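Local structure of MHC class I antigen (Anolis carolinensis, 7CPO) at residues G28-V36 and Y173-R183; S3-V11 and C166-L174. The protein probably presents short peptides at the cell surface to T cells, as a class I heavy chain paired with beta2-microglobulin. One frame throughout, in Å; residues are numbered along the deposited sequence.

In the fold
Both interactions fix the C-terminal part of helix 152-176 to the floor of the peptide-binding platform, and they share Tyr-173 and Leu-174. Interaction 2 rests the helix on strand 5-14; interaction 1 takes over one strand further across the sheet, on the hairpin of strands 25-30 and 33-39, and follows the chain through the short helix 178-181. Each is partly buried. Interaction 2 has no hydrogen bond across its segments and relies on leucine methyls, methionine sulfur and aromatic contacts. Interaction 1 is apolar under the helix end but turns polar and water-bridged toward its outer end. Asp-31 joins the two, its carboxylate hydrogen-bonded to the backbone of Ser-6 and probably to His-5.

Interaction 1: residues G28-V36 and Y173-R183; sequences GYVDDQEFV and YLNYGKETLLR
Phe-35 and Tyr-173 meet ring to ring in the apolar, buried half of this contact. Phe-35 CE1 lies over one face of the tyrosine ring and Phe-35 CZ is 3.4 Å from Tyr-173 CE2, with the planes at 52°. Phe-35 gets there with CG between its backbone N and carbonyl carbon (chi1 73°), which stands the ring up toward the helix. Val-30 divides its two methyls: CG2 packs 4.0 Å from Tyr-173 CD2, whereas CG1 lies 4.2 Å from both Leu-174 CD2 and Leu-181 CD1, so this one residue touches both helices. Leu-181 CD2 packs against the hairpin end, 3.7 Å from Val-30 O and 3.5 Å from Gln-33 NE2, touching the amide end of the glutamine.

Polar contacts gather at the outer end. Gln-33 extends with CG anti to its backbone N (chi1 -178°), carrying the amide across to helix 178-181. There its OE1 is 3.5 Å from Thr-180 OG1, a weak interaction at most; the stronger partner of OE1 is Trp-51 NE1. One water links the segments, donating to Leu-181 O at 2.6 Å and more weakly to Asp-31 OD2, which is probably also hydrogen-bonded to His-5. Past the helix, Arg-183 NH1 donates to Thr-180 O at 2.9 Å, with the acceptor in the guanidinium plane, while its NE forms a salt bridge with Glu-185.

Val-30, Asp-31 and Gln-33, in a type I' turn, point toward the helices, and Gly-177 marks the break between helix 152-176 and helix 178-181. No strong direct hydrogen bond spans the segments: apolar contacts dominate, while Gln-33 OE1 and Asp-31 OD2 have partners outside the two segments.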
loop_
_atom_site.group_PDB
_atom_site.type_symbol
_atom_site.label_atom_id
_atom_site.label_comp_id
_atom_site.label_asym_id
_atom_site.label_seq_id
_atom_site.Cartn_x
_atom_site.Cartn_y
_atom_site.Cartn_z
ATOM N N GLY A 28 -7.915 6.795 -1.955
ATOM C CA GLY A 28 -7.597 7.835 -0.990
ATOM C C GLY A 28 -7.261 7.219 0.358
ATOM O O GLY A 28 -7.933 6.290 0.810
ATOM N N TYR A 29 -6.210 7.748 0.990
ATOM C CA TYR A 29 -5.754 7.298 2.300
ATOM C C TYR A 29 -5.629 8.459 3.279
ATOM O O TYR A 29 -5.235 9.579 2.917
ATOM C CB TYR A 29 -4.386 6.599 2.221
ATOM C CG TYR A 29 -4.399 5.244 1.557
ATOM C CD1 TYR A 29 -4.396 4.055 2.320
ATOM C CD2 TYR A 29 -4.401 5.136 0.168
ATOM C CE1 TYR A 29 -4.403 2.809 1.697
ATOM C CE2 TYR A 29 -4.402 3.892 -0.457
ATOM C CZ TYR A 29 -4.401 2.741 0.310
ATOM O OH TYR A 29 -4.400 1.529 -0.323
ATOM N N VAL A 30 -5.933 8.165 4.536
ATOM C CA VAL A 30 -5.445 8.930 5.670
ATOM C C VAL A 30 -4.583 7.960 6.466
ATOM O O VAL A 30 -5.085 6.934 6.945
ATOM C CB VAL A 30 -6.587 9.518 6.509
ATOM C CG1 VAL A 30 -6.037 10.331 7.656
ATOM C CG2 VAL A 30 -7.483 10.381 5.629
ATOM N N ASP A 31 -3.275 8.236 6.535
ATOM C CA ASP A 31 -2.316 7.436 7.309
ATOM C C ASP A 31 -2.436 5.947 6.994
ATOM O O ASP A 31 -2.669 5.118 7.881
ATOM C CB ASP A 31 -2.511 7.618 8.812
ATOM C CG ASP A 31 -2.218 8.995 9.275
ATOM O OD1 ASP A 31 -1.494 9.716 8.569
ATOM O OD2 ASP A 31 -2.713 9.341 10.365
ATOM N N ASP A 32 -2.311 5.617 5.716
ATOM C CA ASP A 32 -2.419 4.225 5.237
ATOM C C ASP A 32 -3.705 3.509 5.696
ATOM O O ASP A 32 -3.785 2.281 5.611
ATOM C CB ASP A 32 -1.160 3.387 5.579
ATOM C CG ASP A 32 -0.994 3.070 7.076
ATOM O OD1 ASP A 32 -1.962 2.641 7.742
ATOM O OD2 ASP A 32 0.140 3.246 7.587
ATOM N N GLN A 33 -4.749 4.232 6.122
ATOM C CA GLN A 33 -6.110 3.690 6.137
ATOM C C GLN A 33 -6.839 4.189 4.898
ATOM O O GLN A 33 -6.956 5.400 4.690
ATOM C CB GLN A 33 -6.888 4.096 7.387
ATOM C CG GLN A 33 -8.286 3.509 7.460
ATOM C CD GLN A 33 -8.925 3.658 8.852
ATOM O OE1 GLN A 33 -10.133 3.923 8.978
ATOM N NE2 GLN A 33 -8.108 3.500 9.903
ATOM N N GLU A 34 -7.307 3.273 4.065
ATOM C CA GLU A 34 -8.040 3.689 2.884
ATOM C C GLU A 34 -9.425 4.168 3.302
ATOM O O GLU A 34 -10.090 3.520 4.104
ATOM C CB GLU A 34 -8.134 2.540 1.894
ATOM C CG GLU A 34 -9.014 2.846 0.711
ATOM C CD GLU A 34 -9.176 1.668 -0.225
ATOM O OE1 GLU A 34 -8.513 0.632 -0.008
ATOM O OE2 GLU A 34 -9.968 1.786 -1.180
ATOM N N PHE A 35 -9.852 5.328 2.814
ATOM C CA PHE A 35 -11.163 5.825 3.201
ATOM C C PHE A 35 -12.097 6.100 2.032
ATOM O O PHE A 35 -13.318 6.101 2.237
ATOM C CB PHE A 35 -11.038 7.090 4.078
ATOM C CG PHE A 35 -10.622 8.357 3.330
ATOM C CD1 PHE A 35 -11.567 9.328 2.993
ATOM C CD2 PHE A 35 -9.290 8.607 3.040
ATOM C CE1 PHE A 35 -11.194 10.497 2.339
ATOM C CE2 PHE A 35 -8.913 9.761 2.392
ATOM C CZ PHE A 35 -9.869 10.708 2.031
ATOM N N VAL A 36 -11.580 6.287 0.815
ATOM C CA VAL A 36 -12.416 6.469 -0.364
ATOM C C VAL A 36 -11.754 5.738 -1.513
ATOM O O VAL A 36 -10.543 5.515 -1.518
ATOM C CB VAL A 36 -12.623 7.962 -0.743
ATOM C CG1 VAL A 36 -13.578 8.652 0.249
ATOM C CG2 VAL A 36 -11.263 8.687 -0.821
ATOM N N TYR A 173 -10.782 15.032 8.444
ATOM C CA TYR A 173 -10.852 13.575 8.419
ATOM C C TYR A 173 -10.342 12.988 9.728
ATOM O O TYR A 173 -10.950 12.066 10.281
ATOM C CB TYR A 173 -10.054 13.041 7.228
ATOM C CG TYR A 173 -10.633 13.415 5.872
ATOM C CD1 TYR A 173 -11.982 13.731 5.729
ATOM C CD2 TYR A 173 -9.828 13.456 4.732
ATOM C CE1 TYR A 173 -12.521 14.072 4.477
ATOM C CE2 TYR A 173 -10.355 13.785 3.488
ATOM C CZ TYR A 173 -11.703 14.096 3.370
ATOM O OH TYR A 173 -12.233 14.423 2.147
ATOM N N LEU A 174 -9.249 13.541 10.260
ATOM C CA LEU A 174 -8.661 12.996 11.476
ATOM C C LEU A 174 -9.645 13.045 12.628
ATOM O O LEU A 174 -9.729 12.104 13.420
ATOM C CB LEU A 174 -7.390 13.761 11.835
ATOM C CG LEU A 174 -6.137 13.365 11.056
ATOM C CD1 LEU A 174 -5.079 14.418 11.268
ATOM C CD2 LEU A 174 -5.649 11.996 11.521
ATOM N N ASN A 175 -10.408 14.131 12.736
ATOM C CA ASN A 175 -11.427 14.200 13.770
ATOM C C ASN A 175 -12.557 13.216 13.489
ATOM O O ASN A 175 -12.991 12.489 14.386
ATOM C CB ASN A 175 -11.978 15.618 13.885
ATOM C CG ASN A 175 -13.187 15.680 14.806
ATOM O OD1 ASN A 175 -13.065 15.430 15.997
ATOM N ND2 ASN A 175 -14.353 15.987 14.257
ATOM N N TYR A 176 -13.039 13.185 12.240
ATOM C CA TYR A 176 -14.090 12.255 11.843
ATOM C C TYR A 176 -13.738 10.833 12.245
ATOM O O TYR A 176 -14.551 10.131 12.858
ATOM C CB TYR A 176 -14.312 12.308 10.335
ATOM C CG TYR A 176 -15.011 13.532 9.846
ATOM C CD1 TYR A 176 -15.641 14.402 10.727
ATOM C CD2 TYR A 176 -15.037 13.833 8.483
ATOM C CE1 TYR A 176 -16.299 15.530 10.258
ATOM C CE2 TYR A 176 -15.680 14.953 8.011
ATOM C CZ TYR A 176 -16.301 15.801 8.896
ATOM O OH TYR A 176 -16.934 16.920 8.405
ATOM N N GLY A 177 -12.520 10.396 11.911
ATOM C CA GLY A 177 -12.152 8.997 12.068
ATOM C C GLY A 177 -11.177 8.682 13.182
ATOM O O GLY A 177 -10.532 7.639 13.148
ATOM N N LYS A 178 -11.066 9.567 14.175
ATOM C CA LYS A 178 -10.049 9.412 15.219
ATOM C C LYS A 178 -10.163 8.074 15.954
ATOM O O LYS A 178 -9.146 7.482 16.337
ATOM C CB LYS A 178 -10.156 10.566 16.218
ATOM C CG LYS A 178 -11.542 10.705 16.893
ATOM C CD LYS A 178 -11.628 12.024 17.641
ATOM C CE LYS A 178 -13.034 12.314 18.140
ATOM N NZ LYS A 178 -13.475 11.451 19.267
ATOM N N GLU A 179 -11.389 7.591 16.179
ATOM C CA GLU A 179 -11.582 6.370 16.958
ATOM C C GLU A 179 -10.889 5.180 16.316
ATOM O O GLU A 179 -10.373 4.308 17.022
ATOM C CB GLU A 179 -13.072 6.074 17.150
ATOM C CG GLU A 179 -13.936 7.311 17.451
ATOM C CD GLU A 179 -14.225 8.259 16.223
ATOM O OE1 GLU A 179 -14.119 7.854 15.023
ATOM O OE2 GLU A 179 -14.564 9.441 16.487
ATOM N N THR A 180 -10.845 5.121 14.991
ATOM C CA THR A 180 -10.109 4.039 14.354
ATOM C C THR A 180 -8.758 4.476 13.798
ATOM O O THR A 180 -7.825 3.668 13.786
ATOM C CB THR A 180 -10.957 3.396 13.248
ATOM O OG1 THR A 180 -11.282 4.366 12.251
ATOM C CG2 THR A 180 -12.250 2.870 13.828
ATOM N N LEU A 181 -8.616 5.740 13.379
ATOM C CA LEU A 181 -7.351 6.196 12.807
ATOM C C LEU A 181 -6.241 6.282 13.850
ATOM O O LEU A 181 -5.061 6.093 13.521
ATOM C CB LEU A 181 -7.537 7.557 12.143
ATOM C CG LEU A 181 -8.350 7.573 10.854
ATOM C CD1 LEU A 181 -8.780 9.014 10.533
ATOM C CD2 LEU A 181 -7.530 6.971 9.723
ATOM N N LEU A 182 -6.589 6.568 15.103
ATOM C CA LEU A 182 -5.600 6.800 16.143
ATOM C C LEU A 182 -5.619 5.707 17.201
ATOM O O LEU A 182 -5.032 5.879 18.271
ATOM C CB LEU A 182 -5.832 8.179 16.765
ATOM C CG LEU A 182 -5.949 9.265 15.681
ATOM C CD1 LEU A 182 -6.355 10.595 16.257
ATOM C CD2 LEU A 182 -4.670 9.400 14.869
ATOM N N ARG A 183 -6.267 4.584 16.921
ATOM C CA ARG A 183 -6.277 3.461 17.838
ATOM C C ARG A 183 -4.902 2.790 17.872
ATOM O O ARG A 183 -4.038 3.024 17.020
ATOM C CB ARG A 183 -7.342 2.450 17.424
ATOM C CG ARG A 183 -6.893 1.524 16.282
ATOM C CD ARG A 183 -8.084 0.730 15.745
ATOM N NE ARG A 183 -7.687 -0.384 14.887
ATOM C CZ ARG A 183 -7.246 -0.274 13.637
ATOM N NH1 ARG A 183 -7.113 0.917 13.061
ATOM N NH2 ARG A 183 -6.929 -1.369 12.964
HETATM O O HOH W 1 -2.741 6.777 12.485
#

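Interaction 2: residues S3-V11 and C166-L174; sequences SSHSMRYFV and CIEWLQRYL
At the end of the class I groove where Tyr-9 and Tyr-173 both hydrogen-bond the bound peptide's backbone, helix 152-176 rests on strand 5-14 of the floor; the Tyr-173 OH also hydrogen-bonds Tyr-62 of helix 62-87. The segments cross at 113°, their axes 8.3 Å apart, and Met-7 faces Leu-170 at the crossing.

Met-7 leaves the strand with CG anti to its backbone N (chi1 -179°), then bends at its last torsion. Its SD comes to the edge of the Tyr-173 ring, 3.5 Å from CE2 and close to the ring plane, a Met-aromatic contact. The terminal CE turns instead to Cys-166, 3.3 Å from SG, a sulfur tied by disulfide to Cys-103 of the adjoining strand 96-105.

Leu-170 drives its two methyls down onto the strand backbone: CD2 is 3.6 Å from His-5 O, and CD1 is 3.7 Å from Ser-6 O. One turn on, Leu-174 covers the imidazole, its CD2 lying over one face of the His-5 ring in a CH-pi contact, 20° from the ring normal. ND1 of the ring probably pairs with Asp-31.

Met-7 also packs on the peptide backbone, so the methionine end of the contact lies against the ligand. The arrangement is that of the class I platform, in which the alpha-2 helix crosses the alpha-1 strand 5-14 and is disulfide-linked to the neighbouring strand 96-105.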
loop_
_atom_site.group_PDB
_atom_site.type_symbol
_atom_site.label_atom_id
_atom_site.label_comp_id
_atom_site.label_asym_id
_atom_site.label_seq_id
_atom_site.Cartn_x
_atom_site.Cartn_y
_atom_site.Cartn_z
ATOM N N SER A 3 6.042 11.870 14.059
ATOM C CA SER A 3 4.693 11.325 14.228
ATOM C C SER A 3 3.634 12.205 13.552
ATOM O O SER A 3 2.755 12.756 14.212
ATOM C CB SER A 3 4.380 11.168 15.715
ATOM O OG SER A 3 3.021 10.836 15.927
ATOM N N SER A 4 3.704 12.312 12.231
ATOM C CA SER A 4 2.837 13.188 11.467
ATOM C C SER A 4 1.642 12.410 10.913
ATOM O O SER A 4 1.521 11.200 11.092
ATOM C CB SER A 4 3.639 13.833 10.345
ATOM O OG SER A 4 3.982 12.846 9.396
ATOM N N HIS A 5 0.751 13.124 10.217
ATOM C CA HIS A 5 -0.379 12.523 9.519
ATOM C C HIS A 5 -0.442 13.029 8.085
ATOM O O HIS A 5 0.027 14.127 7.763
ATOM C CB HIS A 5 -1.712 12.831 10.211
ATOM C CG HIS A 5 -1.784 12.317 11.606
ATOM N ND1 HIS A 5 -2.011 10.988 11.897
ATOM C CD2 HIS A 5 -1.622 12.942 12.794
ATOM C CE1 HIS A 5 -2.003 10.821 13.205
ATOM N NE2 HIS A 5 -1.757 11.989 13.772
ATOM N N SER A 6 -1.070 12.238 7.228
ATOM C CA SER A 6 -1.078 12.551 5.815
ATOM C C SER A 6 -2.402 12.142 5.189
ATOM O O SER A 6 -3.073 11.211 5.644
ATOM C CB SER A 6 0.077 11.851 5.111
ATOM O OG SER A 6 -0.096 10.448 5.238
ATOM N N MET A 7 -2.769 12.860 4.139
ATOM C CA MET A 7 -3.820 12.455 3.215
ATOM C C MET A 7 -3.189 12.249 1.844
ATOM O O MET A 7 -2.448 13.114 1.364
ATOM C CB MET A 7 -4.928 13.500 3.126
ATOM C CG MET A 7 -6.040 13.062 2.194
ATOM S SD MET A 7 -7.252 14.340 1.922
ATOM C CE MET A 7 -6.455 15.365 0.699
ATOM N N ARG A 8 -3.488 11.118 1.215
ATOM C CA ARG A 8 -2.731 10.656 0.061
ATOM C C ARG A 8 -3.695 10.068 -0.964
ATOM O O ARG A 8 -4.485 9.184 -0.616
ATOM C CB ARG A 8 -1.698 9.597 0.502
ATOM C CG ARG A 8 -0.377 10.150 1.125
ATOM C CD ARG A 8 0.241 9.307 2.267
ATOM N NE ARG A 8 0.218 7.870 2.004
ATOM C CZ ARG A 8 -0.440 6.983 2.758
ATOM N NH1 ARG A 8 -1.120 7.396 3.825
ATOM N NH2 ARG A 8 -0.440 5.685 2.450
ATOM N N TYR A 9 -3.624 10.539 -2.219
ATOM C CA TYR A 9 -4.372 9.957 -3.334
ATOM C C TYR A 9 -3.447 9.240 -4.319
ATOM O O TYR A 9 -2.349 9.716 -4.626
ATOM C CB TYR A 9 -5.178 11.025 -4.083
ATOM C CG TYR A 9 -6.382 11.467 -3.298
ATOM C CD1 TYR A 9 -7.521 10.668 -3.237
ATOM C CD2 TYR A 9 -6.381 12.666 -2.599
ATOM C CE1 TYR A 9 -8.636 11.059 -2.499
ATOM C CE2 TYR A 9 -7.484 13.070 -1.853
ATOM C CZ TYR A 9 -8.609 12.255 -1.809
ATOM O OH TYR A 9 -9.719 12.637 -1.087
ATOM N N PHE A 10 -3.905 8.102 -4.837
ATOM C CA PHE A 10 -3.114 7.292 -5.754
ATOM C C PHE A 10 -3.980 6.919 -6.946
ATOM O O PHE A 10 -4.974 6.194 -6.797
ATOM C CB PHE A 10 -2.594 6.020 -5.077
ATOM C CG PHE A 10 -1.748 6.265 -3.872
ATOM C CD1 PHE A 10 -0.359 6.311 -3.988
ATOM C CD2 PHE A 10 -2.333 6.403 -2.614
ATOM C CE1 PHE A 10 0.450 6.505 -2.855
ATOM C CE2 PHE A 10 -1.546 6.603 -1.487
ATOM C CZ PHE A 10 -0.136 6.645 -1.602
ATOM N N VAL A 11 -3.578 7.372 -8.129
ATOM C CA VAL A 11 -4.362 7.224 -9.341
ATOM C C VAL A 11 -3.527 6.476 -10.369
ATOM O O VAL A 11 -2.368 6.835 -10.604
ATOM C CB VAL A 11 -4.798 8.598 -9.872
ATOM C CG1 VAL A 11 -5.821 8.437 -10.934
ATOM C CG2 VAL A 11 -5.341 9.430 -8.722
ATOM N N CYS A 166 -5.954 20.656 1.099
ATOM C CA CYS A 166 -5.610 19.292 1.496
ATOM C C CYS A 166 -5.440 19.165 3.014
ATOM O O CYS A 166 -5.890 18.182 3.616
ATOM C CB CYS A 166 -4.322 18.865 0.784
ATOM S SG CYS A 166 -3.718 17.169 1.154
ATOM N N ILE A 167 -4.776 20.141 3.640
ATOM C CA ILE A 167 -4.554 20.123 5.087
ATOM C C ILE A 167 -5.869 20.273 5.837
ATOM O O ILE A 167 -6.099 19.615 6.857
ATOM C CB ILE A 167 -3.546 21.229 5.467
ATOM C CG1 ILE A 167 -2.152 20.897 4.912
ATOM C CG2 ILE A 167 -3.498 21.447 6.976
ATOM C CD1 ILE A 167 -1.415 19.797 5.715
ATOM N N GLU A 168 -6.748 21.143 5.345
ATOM C CA GLU A 168 -8.040 21.352 5.986
ATOM C C GLU A 168 -8.903 20.094 5.933
ATOM O O GLU A 168 -9.546 19.734 6.927
ATOM C CB GLU A 168 -8.751 22.527 5.330
ATOM C CG GLU A 168 -8.250 23.857 5.857
ATOM C CD GLU A 168 -8.566 25.012 4.936
ATOM O OE1 GLU A 168 -9.221 24.785 3.893
ATOM O OE2 GLU A 168 -8.163 26.149 5.255
ATOM N N TRP A 169 -8.924 19.403 4.794
ATOM C CA TRP A 169 -9.653 18.142 4.749
ATOM C C TRP A 169 -9.000 17.100 5.651
ATOM O O TRP A 169 -9.691 16.391 6.399
ATOM C CB TRP A 169 -9.739 17.649 3.316
ATOM C CG TRP A 169 -10.765 18.417 2.540
ATOM C CD1 TRP A 169 -10.527 19.329 1.565
ATOM C CD2 TRP A 169 -12.192 18.355 2.700
ATOM N NE1 TRP A 169 -11.702 19.833 1.099
ATOM C CE2 TRP A 169 -12.747 19.251 1.770
ATOM C CE3 TRP A 169 -13.048 17.625 3.526
ATOM C CZ2 TRP A 169 -14.135 19.447 1.639
ATOM C CZ3 TRP A 169 -14.432 17.817 3.400
ATOM C CH2 TRP A 169 -14.957 18.726 2.463
ATOM N N LEU A 170 -7.666 17.015 5.611
ATOM C CA LEU A 170 -6.956 16.083 6.472
ATOM C C LEU A 170 -7.341 16.306 7.925
ATOM O O LEU A 170 -7.661 15.357 8.644
ATOM C CB LEU A 170 -5.446 16.232 6.283
ATOM C CG LEU A 170 -4.606 15.466 7.321
ATOM C CD1 LEU A 170 -4.947 13.982 7.313
ATOM C CD2 LEU A 170 -3.107 15.676 7.115
ATOM N N GLN A 171 -7.361 17.568 8.359
ATOM C CA GLN A 171 -7.726 17.851 9.738
ATOM C C GLN A 171 -9.183 17.504 10.018
ATOM O O GLN A 171 -9.504 17.057 11.121
ATOM C CB GLN A 171 -7.448 19.311 10.066
ATOM C CG GLN A 171 -5.978 19.657 10.181
ATOM C CD GLN A 171 -5.728 21.129 9.938
ATOM O OE1 GLN A 171 -6.589 21.830 9.394
ATOM N NE2 GLN A 171 -4.567 21.619 10.367
ATOM N N ARG A 172 -10.074 17.693 9.044
ATOM C CA ARG A 172 -11.451 17.240 9.217
ATOM C C ARG A 172 -11.507 15.730 9.325
ATOM O O ARG A 172 -12.208 15.188 10.185
ATOM C CB ARG A 172 -12.337 17.698 8.054
ATOM C CG ARG A 172 -13.086 18.957 8.285
ATOM C CD ARG A 172 -13.807 19.405 7.020
ATOM N NE ARG A 172 -13.743 20.861 6.928
ATOM C CZ ARG A 172 -13.202 21.550 5.928
ATOM N NH1 ARG A 172 -12.678 20.935 4.864
ATOM N NH2 ARG A 172 -13.205 22.873 5.991
ATOM N N TYR A 173 -10.782 15.032 8.444
ATOM C CA TYR A 173 -10.852 13.575 8.419
ATOM C C TYR A 173 -10.342 12.988 9.728
ATOM O O TYR A 173 -10.950 12.066 10.281
ATOM C CB TYR A 173 -10.054 13.041 7.228
ATOM C CG TYR A 173 -10.633 13.415 5.872
ATOM C CD1 TYR A 173 -11.982 13.731 5.729
ATOM C CD2 TYR A 173 -9.828 13.456 4.732
ATOM C CE1 TYR A 173 -12.521 14.072 4.477
ATOM C CE2 TYR A 173 -10.355 13.785 3.488
ATOM C CZ TYR A 173 -11.703 14.096 3.370
ATOM O OH TYR A 173 -12.233 14.423 2.147
ATOM N N LEU A 174 -9.249 13.541 10.260
ATOM C CA LEU A 174 -8.661 12.996 11.476
ATOM C C LEU A 174 -9.645 13.045 12.628
ATOM O O LEU A 174 -9.729 12.104 13.420
ATOM C CB LEU A 174 -7.390 13.761 11.835
ATOM C CG LEU A 174 -6.137 13.365 11.056
ATOM C CD1 LEU A 174 -5.079 14.418 11.268
ATOM C CD2 LEU A 174 -5.649 11.996 11.521
#